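Local coordinates for Co-LOCKR: de novo designed protein switch (Synthetic construct, PDB 7JH5), which probably acts as a switchable helical-bundle cage, designed to perform protein logic that targets cells carrying precise combinations of surface antigens, at residues Glu37-Leu42 and Lys130-Asn135; Lys122-Ala127 and Glu222-Leu227; Ala228-Leu233 and Asn262-Asp267; Leu235-Leu240 and Lys252-Val257. All coordinates share one frame; numbering follows the deposited sequence.

Six long helices form this single-chain bundle, and all four contacts are lateral joints between them. Contact 1 ties helix 3-48 to helix 101-142; contact 2 ties helix 101-142 to helix 200-243; contacts 3 and 4 tie helix 200-243 to helix 247-288. Contact 2 lies about 4 Å from the chain's centre and contact 4 about 25 Å (centre to centre). Along the chain, contacts 1 and 2 cross, whereas contact 4 is nested inside the loop closed by contact 3. Centres of contacts 1 and 3 are about 13 Å apart, bridged by Asn135 and Gln231. As in other LOCKR designs, the last helix is probably the releasable latch, which contacts 3 and 4 hold against the cage.

Contact 1 (Glu37-Leu42 and Lys130-Asn135); sequences ELNLEL and KLQELN
Asn135 and Asn39 meet because their first torsions turn both amides into the space between two helices. CG of Asn135 stands beside its own backbone N (chi1 -64°), while that of Asn39 is twisted away from the staggered positions. The setting is a buried polar layer in a de novo helical bundle: the helices run nearly parallel, with segment axes 10.5 Å apart, and the CA atoms of Asn39 and Asn135 approach to 7.1 Å. Asn135 ND2 donates to Asn39 OD1 at 3.0 Å, with a bent N-H...O angle of 134°. The bond is somewhat uncertain, since that oxygen is modelled too close to a neighbouring carbon. The two side chains cross at about a right angle and their amide planes differ by 72°, so this is an amide reaching across another, not a flat stack. At the other end of its amide, Asn135 OD1 accepts from Gln231 NE2 at 2.8 Å, a probable hydrogen bond that carries the layer on to helix 200-243. If both bonds hold, they would probably fix the rotation of the Asn135 amide. The Gln132 side chain, bent at chi2, slides past that of Asn39 in the opposite direction. Such buried networks are a known device of designed bundles for specifying which helices pair. Apolar groups flank the layer: Leu38 packs also on Lys65 and Ile69 of helix 52-96, and Leu42 touches Val62 there. Across the contact, Leu42 CD1 comes to 4.2 Å from the backbone oxygen, O, of Asn135.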
# COMPACT_ATOMS: atom_id res chain seq x y z
N GLU A 37 2.31 -9.93 -11.84
CA GLU A 37 2.21 -11.18 -12.59
C GLU A 37 1.46 -10.96 -13.89
O GLU A 37 1.91 -11.35 -14.97
CB GLU A 37 1.51 -12.25 -11.74
CG GLU A 37 2.36 -12.83 -10.62
CD GLU A 37 1.60 -13.86 -9.80
OE1 GLU A 37 0.47 -14.22 -10.19
OE2 GLU A 37 2.13 -14.31 -8.76
N LEU A 38 0.30 -10.30 -13.80
CA LEU A 38 -0.51 -10.04 -14.99
C LEU A 38 0.21 -9.12 -15.97
O LEU A 38 0.03 -9.25 -17.19
CB LEU A 38 -1.85 -9.43 -14.59
CG LEU A 38 -2.74 -10.27 -13.67
CD1 LEU A 38 -4.19 -9.77 -13.71
CD2 LEU A 38 -2.68 -11.74 -14.02
N ASN A 39 1.02 -8.19 -15.47
CA ASN A 39 1.77 -7.31 -16.37
C ASN A 39 2.82 -8.09 -17.15
O ASN A 39 3.03 -7.84 -18.34
CB ASN A 39 2.42 -6.18 -15.58
CG ASN A 39 1.61 -4.90 -15.65
OD1 ASN A 39 1.46 -4.31 -16.71
ND2 ASN A 39 1.09 -4.47 -14.50
N LEU A 40 3.50 -9.03 -16.50
CA LEU A 40 4.47 -9.86 -17.21
C LEU A 40 3.78 -10.73 -18.26
O LEU A 40 4.22 -10.81 -19.41
CB LEU A 40 5.25 -10.73 -16.22
CG LEU A 40 6.27 -10.05 -15.32
CD1 LEU A 40 7.07 -11.09 -14.54
CD2 LEU A 40 7.20 -9.15 -16.11
N GLU A 41 2.68 -11.39 -17.87
CA GLU A 41 1.93 -12.20 -18.82
C GLU A 41 1.51 -11.37 -20.03
O GLU A 41 1.50 -11.86 -21.16
CB GLU A 41 0.71 -12.81 -18.14
CG GLU A 41 -0.01 -13.86 -18.97
CD GLU A 41 0.82 -15.12 -19.15
OE1 GLU A 41 1.90 -15.23 -18.54
OE2 GLU A 41 0.37 -16.01 -19.91
N LEU A 42 1.14 -10.10 -19.80
CA LEU A 42 0.79 -9.21 -20.90
C LEU A 42 1.89 -9.19 -21.95
O LEU A 42 1.62 -9.36 -23.15
CB LEU A 42 0.54 -7.80 -20.36
CG LEU A 42 -0.91 -7.41 -20.10
CD1 LEU A 42 -0.97 -6.10 -19.32
CD2 LEU A 42 -1.66 -7.29 -21.42
N LYS A 130 -4.27 1.96 -11.11
CA LYS A 130 -4.18 2.83 -12.27
C LYS A 130 -2.99 2.47 -13.15
O LYS A 130 -3.11 2.46 -14.39
CB LYS A 130 -4.09 4.29 -11.81
CG LYS A 130 -5.28 4.75 -10.99
CD LYS A 130 -6.23 5.61 -11.82
N LEU A 131 -1.84 2.18 -12.55
CA LEU A 131 -0.70 1.72 -13.34
C LEU A 131 -1.05 0.45 -14.10
O LEU A 131 -0.72 0.31 -15.28
CB LEU A 131 0.51 1.48 -12.43
CG LEU A 131 1.16 2.70 -11.78
CD1 LEU A 131 2.26 2.25 -10.82
CD2 LEU A 131 1.73 3.65 -12.83
N GLN A 132 -1.73 -0.49 -13.44
CA GLN A 132 -2.16 -1.72 -14.10
C GLN A 132 -3.01 -1.42 -15.33
O GLN A 132 -2.77 -1.95 -16.42
CB GLN A 132 -2.92 -2.59 -13.10
CG GLN A 132 -3.56 -3.81 -13.71
CD GLN A 132 -2.54 -4.79 -14.23
OE1 GLN A 132 -1.66 -5.24 -13.50
NE2 GLN A 132 -2.65 -5.12 -15.51
N GLU A 133 -4.03 -0.58 -15.15
CA GLU A 133 -4.88 -0.17 -16.28
C GLU A 133 -4.05 0.49 -17.37
O GLU A 133 -4.26 0.23 -18.56
CB GLU A 133 -5.97 0.77 -15.77
CG GLU A 133 -6.89 1.33 -16.84
CD GLU A 133 -7.70 2.52 -16.35
OE1 GLU A 133 -7.66 2.80 -15.13
OE2 GLU A 133 -8.36 3.17 -17.18
N LEU A 134 -3.12 1.36 -16.99
CA LEU A 134 -2.27 2.04 -17.97
C LEU A 134 -1.45 1.04 -18.77
O LEU A 134 -1.37 1.14 -20.00
CB LEU A 134 -1.36 3.03 -17.25
CG LEU A 134 -0.40 3.86 -18.10
CD1 LEU A 134 -1.17 4.91 -18.89
CD2 LEU A 134 0.65 4.51 -17.22
N ASN A 135 -0.82 0.09 -18.09
CA ASN A 135 -0.01 -0.90 -18.79
C ASN A 135 -0.87 -1.77 -19.70
O ASN A 135 -0.43 -2.16 -20.79
CB ASN A 135 0.75 -1.77 -17.78
CG ASN A 135 1.75 -0.99 -16.96
OD1 ASN A 135 2.14 0.13 -17.31
ND2 ASN A 135 2.20 -1.58 -15.86

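Contact 2 (Lys122-Ala127 and Glu222-Leu227); sequences KAFLEA and ELLRAL
Phe124 pushes its ring against the backbone and side chains of Leu223, Leu224 and Leu227, and this is the dense part of the contact. The two helices are parallel within 2° and their segment axes are 10.6 Å apart, as expected for neighbours in a straight helical bundle. With CG swung opposite the backbone N (chi1 180°), the ring leaves its helix and reaches across to the next. Its outer atom CE2 lies 3.4 Å from the backbone N of Leu224, so the ring sits directly on the helix main chain. Next to it, CZ touches Leu223 CB at 3.6 Å, the two side chains crossing at about a right angle. On the other flank CD2 meets Leu224 CB at 4.1 Å, and CE2 also meets a methyl of Leu227, CD2, at 4.0 Å. That same methyl is 4.3 Å from Ala127 CB, a lighter touch one turn along. Leu28 and Ile32 of helix 3-48 also pack on the Phe124 ring. Replacing Phe124 by an alanine would probably open a gap beside Leu223 and Leu224 and take from Leu227 CD2 its ring contact. The solvent side is different in kind: Arg225, its CB directed away from the partner helix, forms a salt bridge with Glu222 through NH2 and OE2, the carboxyl carbon lying in the guanidinium plane. Its modelled length is doubtfully short. No hydrogen bond crosses between the segments, which implies that van der Waals and apolar packing, not directed polar bonds, join these segments, with charge kept to the outer surface.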
# COMPACT_ATOMS: atom_id res chain seq x y z
N LYS A 122 -5.65 3.22 0.94
CA LYS A 122 -6.43 3.43 -0.27
C LYS A 122 -5.56 3.99 -1.39
O LYS A 122 -5.53 3.46 -2.50
CB LYS A 122 -7.60 4.37 0.01
CG LYS A 122 -8.95 3.70 0.23
CD LYS A 122 -10.04 4.76 0.41
CE LYS A 122 -11.41 4.16 0.67
NZ LYS A 122 -11.45 3.42 1.96
N ALA A 123 -4.83 5.08 -1.10
CA ALA A 123 -4.03 5.73 -2.13
C ALA A 123 -2.98 4.79 -2.70
O ALA A 123 -2.70 4.83 -3.90
CB ALA A 123 -3.37 6.99 -1.55
N PHE A 124 -2.39 3.94 -1.86
CA PHE A 124 -1.40 2.98 -2.35
C PHE A 124 -2.03 2.02 -3.35
O PHE A 124 -1.48 1.79 -4.44
CB PHE A 124 -0.79 2.22 -1.19
CG PHE A 124 0.23 1.21 -1.60
CD1 PHE A 124 0.06 -0.13 -1.31
CD2 PHE A 124 1.37 1.60 -2.30
CE1 PHE A 124 1.01 -1.06 -1.70
CE2 PHE A 124 2.31 0.68 -2.69
CZ PHE A 124 2.13 -0.66 -2.39
N LEU A 125 -3.17 1.43 -3.00
CA LEU A 125 -3.86 0.56 -3.95
C LEU A 125 -4.28 1.32 -5.19
O LEU A 125 -4.27 0.76 -6.30
CB LEU A 125 -5.08 -0.07 -3.27
CG LEU A 125 -5.89 -1.02 -4.15
CD1 LEU A 125 -5.05 -2.24 -4.54
CD2 LEU A 125 -7.17 -1.45 -3.45
N GLU A 126 -4.64 2.60 -5.05
CA GLU A 126 -5.11 3.38 -6.19
C GLU A 126 -4.02 3.56 -7.23
O GLU A 126 -4.28 3.47 -8.44
CB GLU A 126 -5.63 4.73 -5.72
CG GLU A 126 -7.13 4.78 -5.53
CD GLU A 126 -7.88 4.71 -6.84
OE1 GLU A 126 -9.11 4.46 -6.81
OE2 GLU A 126 -7.26 4.90 -7.90
N ALA A 127 -2.79 3.85 -6.79
CA ALA A 127 -1.69 3.95 -7.74
C ALA A 127 -1.45 2.62 -8.45
O ALA A 127 -1.22 2.59 -9.66
CB ALA A 127 -0.41 4.40 -7.02
N GLU A 222 7.70 3.01 1.72
CA GLU A 222 8.65 2.07 1.13
C GLU A 222 7.96 1.18 0.10
O GLU A 222 8.53 0.87 -0.95
CB GLU A 222 9.30 1.22 2.22
CG GLU A 222 10.10 2.00 3.25
CD GLU A 222 11.18 2.85 2.62
OE1 GLU A 222 11.89 2.35 1.72
OE2 GLU A 222 11.32 4.02 3.03
N LEU A 223 6.73 0.74 0.39
CA LEU A 223 6.03 -0.12 -0.55
C LEU A 223 5.70 0.63 -1.84
O LEU A 223 5.79 0.06 -2.93
CB LEU A 223 4.76 -0.69 0.08
CG LEU A 223 4.94 -1.61 1.29
CD1 LEU A 223 3.63 -2.34 1.59
CD2 LEU A 223 6.07 -2.61 1.08
N LEU A 224 5.32 1.90 -1.73
CA LEU A 224 5.12 2.72 -2.92
C LEU A 224 6.41 2.81 -3.73
O LEU A 224 6.39 2.72 -4.96
CB LEU A 224 4.64 4.12 -2.53
CG LEU A 224 4.53 5.12 -3.68
CD1 LEU A 224 3.52 4.65 -4.71
CD2 LEU A 224 4.16 6.51 -3.17
N ARG A 225 7.55 3.00 -3.05
CA ARG A 225 8.83 3.02 -3.73
C ARG A 225 9.06 1.73 -4.51
O ARG A 225 9.49 1.75 -5.67
CB ARG A 225 9.97 3.24 -2.73
CG ARG A 225 10.53 4.65 -2.71
CD ARG A 225 11.84 4.74 -1.94
NE ARG A 225 11.65 4.84 -0.49
CZ ARG A 225 11.43 5.98 0.16
NH1 ARG A 225 11.37 7.12 -0.51
NH2 ARG A 225 11.27 5.97 1.47
N ALA A 226 8.78 0.59 -3.88
CA ALA A 226 8.93 -0.69 -4.57
C ALA A 226 8.04 -0.76 -5.80
O ALA A 226 8.47 -1.25 -6.86
CB ALA A 226 8.62 -1.84 -3.61
N LEU A 227 6.80 -0.29 -5.69
CA LEU A 227 5.89 -0.28 -6.83
C LEU A 227 6.42 0.60 -7.95
O LEU A 227 6.29 0.26 -9.13
CB LEU A 227 4.51 0.18 -6.37
CG LEU A 227 3.43 0.48 -7.41
CD1 LEU A 227 3.07 -0.76 -8.20
CD2 LEU A 227 2.21 1.06 -6.71

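Contact 3 (Ala228-Leu233 and Asn262-Asp267); sequences AQLQEL and NAYYAD
Tyr264 lies against Leu230, Leu233 and Gln229 where two consecutive helices of the bundle, 200-243 and 247-288, form an antiparallel helical hairpin. The segment axes are 10.5 Å apart and opposed at 179°. Starting at the root of the tyrosine, CB meets Leu230 CD2 at 4.0 Å. The CG atom lies beside the backbone N (chi1 -75°), which carries the ring toward helix 200-243. There CD2 of Tyr264 is shared, 4.1 Å from Leu230 CD2 and equally far from Leu233 CD1. One atom further out, CE2 has Leu233 CD1 at 3.7 Å, and this methyl lies in the ring plane, at its edge. Beyond that, CZ and OH reach under Gln229, whose CG is placed over one face of the ring; the modelled spacing there is implausibly short, so the exact fit is doubtful. A serine in place of Tyr264 would probably leave Leu233 CD1 without its ring edge and open a gap beside Leu230 CD2. The Asn262-Ala266 sequence, NAYYA, matches part of the Bim BH3 peptide, consistent with a functional peptide carried by the latch and caged here. Tyr265 turns to the other side, packing on Ala33 and Gln36 of helix 3-48. Its ring edge meets the remaining methyl of Leu230, with CE2 of Tyr265 4.2 Å from Leu230 CD1.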
# COMPACT_ATOMS: atom_id res chain seq x y z
N ALA A 228 7.02 1.74 -7.60
CA ALA A 228 7.55 2.65 -8.62
C ALA A 228 8.72 2.04 -9.36
O ALA A 228 8.96 2.36 -10.53
CB ALA A 228 7.96 3.98 -7.98
N GLN A 229 9.49 1.16 -8.70
CA GLN A 229 10.58 0.47 -9.38
C GLN A 229 10.07 -0.69 -10.22
O GLN A 229 10.59 -0.94 -11.32
CB GLN A 229 11.61 -0.01 -8.37
CG GLN A 229 12.80 -0.73 -8.99
CD GLN A 229 13.50 0.10 -10.05
OE1 GLN A 229 14.09 1.14 -9.75
NE2 GLN A 229 13.44 -0.35 -11.29
N LEU A 230 9.07 -1.43 -9.73
CA LEU A 230 8.42 -2.43 -10.56
C LEU A 230 7.89 -1.81 -11.85
O LEU A 230 8.12 -2.31 -12.95
CB LEU A 230 7.30 -3.12 -9.79
CG LEU A 230 7.70 -4.09 -8.69
CD1 LEU A 230 6.48 -4.50 -7.88
CD2 LEU A 230 8.38 -5.32 -9.27
N GLN A 231 7.18 -0.68 -11.72
CA GLN A 231 6.67 0.00 -12.90
C GLN A 231 7.81 0.44 -13.81
O GLN A 231 7.67 0.40 -15.04
CB GLN A 231 5.82 1.20 -12.47
CG GLN A 231 5.15 1.94 -13.60
CD GLN A 231 4.26 1.06 -14.45
OE1 GLN A 231 3.93 -0.07 -14.08
NE2 GLN A 231 3.85 1.58 -15.60
N GLU A 232 8.94 0.85 -13.23
CA GLU A 232 10.09 1.21 -14.05
C GLU A 232 10.53 0.05 -14.92
O GLU A 232 10.86 0.23 -16.10
CB GLU A 232 11.24 1.66 -13.15
CG GLU A 232 12.27 2.54 -13.84
CD GLU A 232 11.97 4.00 -13.65
OE1 GLU A 232 11.83 4.72 -14.66
OE2 GLU A 232 11.86 4.44 -12.49
N LEU A 233 10.56 -1.16 -14.35
CA LEU A 233 10.88 -2.35 -15.14
C LEU A 233 9.83 -2.58 -16.22
O LEU A 233 10.16 -3.02 -17.33
CB LEU A 233 10.98 -3.57 -14.23
CG LEU A 233 12.10 -3.62 -13.20
CD1 LEU A 233 12.16 -4.99 -12.55
CD2 LEU A 233 13.44 -3.27 -13.82
N ASN A 262 10.73 -10.39 -8.62
CA ASN A 262 10.65 -11.24 -7.45
C ASN A 262 11.61 -10.76 -6.36
O ASN A 262 11.28 -10.81 -5.17
CB ASN A 262 10.94 -12.69 -7.83
CG ASN A 262 9.88 -13.27 -8.75
OD1 ASN A 262 8.75 -12.77 -8.81
ND2 ASN A 262 10.24 -14.31 -9.48
N ALA A 263 12.79 -10.29 -6.76
CA ALA A 263 13.70 -9.70 -5.78
C ALA A 263 13.06 -8.50 -5.10
O ALA A 263 13.22 -8.31 -3.89
CB ALA A 263 15.00 -9.28 -6.47
N TYR A 264 12.32 -7.68 -5.86
CA TYR A 264 11.70 -6.50 -5.29
C TYR A 264 10.57 -6.87 -4.33
O TYR A 264 10.43 -6.24 -3.27
CB TYR A 264 11.19 -5.59 -6.40
CG TYR A 264 12.29 -4.82 -7.12
CD1 TYR A 264 13.30 -4.19 -6.40
CD2 TYR A 264 12.32 -4.75 -8.50
CE1 TYR A 264 14.30 -3.49 -7.04
CE2 TYR A 264 13.32 -4.05 -9.15
CZ TYR A 264 14.31 -3.43 -8.42
OH TYR A 264 15.31 -2.73 -9.06
N TYR A 265 9.77 -7.89 -4.67
CA TYR A 265 8.82 -8.41 -3.69
C TYR A 265 9.55 -8.69 -2.37
O TYR A 265 9.15 -8.22 -1.30
CB TYR A 265 8.16 -9.71 -4.15
CG TYR A 265 7.33 -9.72 -5.41
CD1 TYR A 265 7.05 -10.93 -6.04
CD2 TYR A 265 6.82 -8.56 -5.97
CE1 TYR A 265 6.30 -10.99 -7.19
CE2 TYR A 265 6.05 -8.61 -7.13
CZ TYR A 265 5.80 -9.83 -7.73
OH TYR A 265 5.05 -9.91 -8.89
N ALA A 266 10.62 -9.49 -2.45
CA ALA A 266 11.26 -10.02 -1.25
C ALA A 266 11.81 -8.90 -0.38
O ALA A 266 11.70 -8.95 0.85
CB ALA A 266 12.36 -11.00 -1.63
N ASP A 267 12.43 -7.89 -0.99
CA ASP A 267 12.81 -6.70 -0.23
C ASP A 267 11.58 -6.08 0.41
O ASP A 267 11.57 -5.79 1.62
CB ASP A 267 13.51 -5.69 -1.14
CG ASP A 267 14.65 -6.32 -1.93
OD1 ASP A 267 15.14 -7.39 -1.53
OD2 ASP A 267 15.05 -5.72 -2.95

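Contact 4 (Leu235-Leu240 and Lys252-Val257); sequences LDLLRL and KAIARV
Leu237 meets Val257 and Ile254 in the apolar centre of this contact, between antiparallel helices whose segment axes lie 10.3 Å apart and oppose each other at 177°. Apolar packing comes first. Leu237 and Val257 reach toward each other tip to tip, and Leu237 CD1 sits 3.3 Å from Val257 CG2, tighter than carbons usually pack. The first torsion of Leu237, chi1 -137°, lies away from a staggered value, which together with that short distance suggests a strained fit or an imperfectly placed side chain. Its other methyl, CD2, is 4.0 Å from Ile254 CG1, and there the side chains cross at about a right angle. Further toward the hairpin turn, Leu240 CD1 rests on Ala253 CB at 3.9 Å. The second kind of interaction is charge beside hydrocarbon. Arg256, bent at chi3, brings NH2 to 3.8 Å from Leu240 CD1, the methyl lying at the guanidinium edge and near its plane; Ala253 O is 4.2 Å above the plane of the same group. This places the arginine along the rim of the apolar patch. A third kind stays within one helix: Arg239 NH2 and Asp236 OD1 form a salt bridge on the outer side, although its modelled length is doubtfully short. No hydrogen bond joins the two segments. In the bundle the contact lies near the turn between helix 200-243 and helix 247-288, and helix 3-48 closes its inner side: Leu40 packs on Leu237, while Val43, Tyr44 and Val47 pack on Ile254.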
# COMPACT_ATOMS: atom_id res chain seq x y z
N LEU A 235 8.02 -0.37 -17.93
CA LEU A 235 8.27 0.52 -19.06
C LEU A 235 9.38 -0.03 -19.94
O LEU A 235 9.25 -0.09 -21.17
CB LEU A 235 8.62 1.92 -18.57
CG LEU A 235 7.76 2.52 -17.46
CD1 LEU A 235 8.21 3.96 -17.19
CD2 LEU A 235 6.28 2.48 -17.81
N ASP A 236 10.50 -0.44 -19.32
CA ASP A 236 11.58 -1.07 -20.06
C ASP A 236 11.08 -2.24 -20.89
O ASP A 236 11.45 -2.40 -22.06
CB ASP A 236 12.67 -1.55 -19.09
CG ASP A 236 13.48 -0.42 -18.50
OD1 ASP A 236 13.85 0.51 -19.25
OD2 ASP A 236 13.76 -0.47 -17.28
N LEU A 237 10.23 -3.08 -20.30
CA LEU A 237 9.76 -4.28 -20.99
C LEU A 237 8.85 -3.91 -22.16
O LEU A 237 8.92 -4.54 -23.22
CB LEU A 237 9.05 -5.20 -20.01
CG LEU A 237 9.36 -6.70 -20.10
CD1 LEU A 237 10.86 -6.95 -20.18
CD2 LEU A 237 8.76 -7.42 -18.90
N LEU A 238 7.99 -2.90 -21.98
CA LEU A 238 7.19 -2.41 -23.09
C LEU A 238 8.07 -2.02 -24.27
O LEU A 238 7.72 -2.25 -25.43
CB LEU A 238 6.35 -1.20 -22.65
CG LEU A 238 5.28 -1.41 -21.59
CD1 LEU A 238 4.42 -0.16 -21.45
CD2 LEU A 238 4.42 -2.62 -21.92
N ARG A 239 9.23 -1.42 -23.99
CA ARG A 239 10.11 -0.94 -25.04
C ARG A 239 10.71 -2.10 -25.82
O ARG A 239 10.59 -2.17 -27.05
CB ARG A 239 11.21 -0.07 -24.43
CG ARG A 239 11.86 0.90 -25.39
CD ARG A 239 13.26 1.32 -24.91
NE ARG A 239 13.43 1.09 -23.47
CZ ARG A 239 14.14 0.09 -22.95
NH1 ARG A 239 14.75 -0.78 -23.74
NH2 ARG A 239 14.23 -0.04 -21.63
N LEU A 240 11.39 -3.02 -25.12
CA LEU A 240 12.04 -4.13 -25.80
C LEU A 240 11.04 -5.01 -26.53
O LEU A 240 11.35 -5.57 -27.58
CB LEU A 240 12.84 -4.97 -24.79
CG LEU A 240 13.81 -4.22 -23.89
CD1 LEU A 240 14.32 -5.15 -22.80
CD2 LEU A 240 14.97 -3.65 -24.68
N LYS A 252 13.81 -13.90 -23.20
CA LYS A 252 14.85 -13.84 -22.19
C LYS A 252 14.81 -12.51 -21.43
O LYS A 252 15.02 -12.48 -20.22
CB LYS A 252 16.23 -14.04 -22.84
N ALA A 253 14.54 -11.41 -22.14
CA ALA A 253 14.42 -10.11 -21.48
C ALA A 253 13.32 -10.14 -20.43
O ALA A 253 13.47 -9.58 -19.33
CB ALA A 253 14.14 -9.02 -22.51
N ILE A 254 12.19 -10.78 -20.74
CA ILE A 254 11.09 -10.85 -19.79
C ILE A 254 11.50 -11.64 -18.55
O ILE A 254 11.11 -11.30 -17.43
CB ILE A 254 9.85 -11.45 -20.48
CG1 ILE A 254 9.25 -10.42 -21.44
CG2 ILE A 254 8.83 -11.89 -19.45
CD1 ILE A 254 8.28 -11.00 -22.44
N ALA A 255 12.29 -12.70 -18.73
CA ALA A 255 12.73 -13.49 -17.59
C ALA A 255 13.64 -12.68 -16.67
O ALA A 255 13.61 -12.88 -15.44
CB ALA A 255 13.43 -14.76 -18.06
N ARG A 256 14.46 -11.78 -17.22
CA ARG A 256 15.29 -10.93 -16.36
C ARG A 256 14.41 -10.05 -15.48
O ARG A 256 14.61 -9.98 -14.26
CB ARG A 256 16.23 -10.06 -17.20
CG ARG A 256 16.90 -8.96 -16.36
CD ARG A 256 17.87 -8.09 -17.15
NE ARG A 256 17.21 -7.33 -18.21
CZ ARG A 256 17.29 -7.63 -19.50
NH1 ARG A 256 18.02 -8.67 -19.91
NH2 ARG A 256 16.66 -6.89 -20.40
N VAL A 257 13.46 -9.33 -16.08
CA VAL A 257 12.55 -8.49 -15.31
C VAL A 257 11.84 -9.34 -14.26
O VAL A 257 11.74 -8.96 -13.09
CB VAL A 257 11.56 -7.78 -16.23
CG1 VAL A 257 10.61 -6.93 -15.41
CG2 VAL A 257 12.28 -6.93 -17.25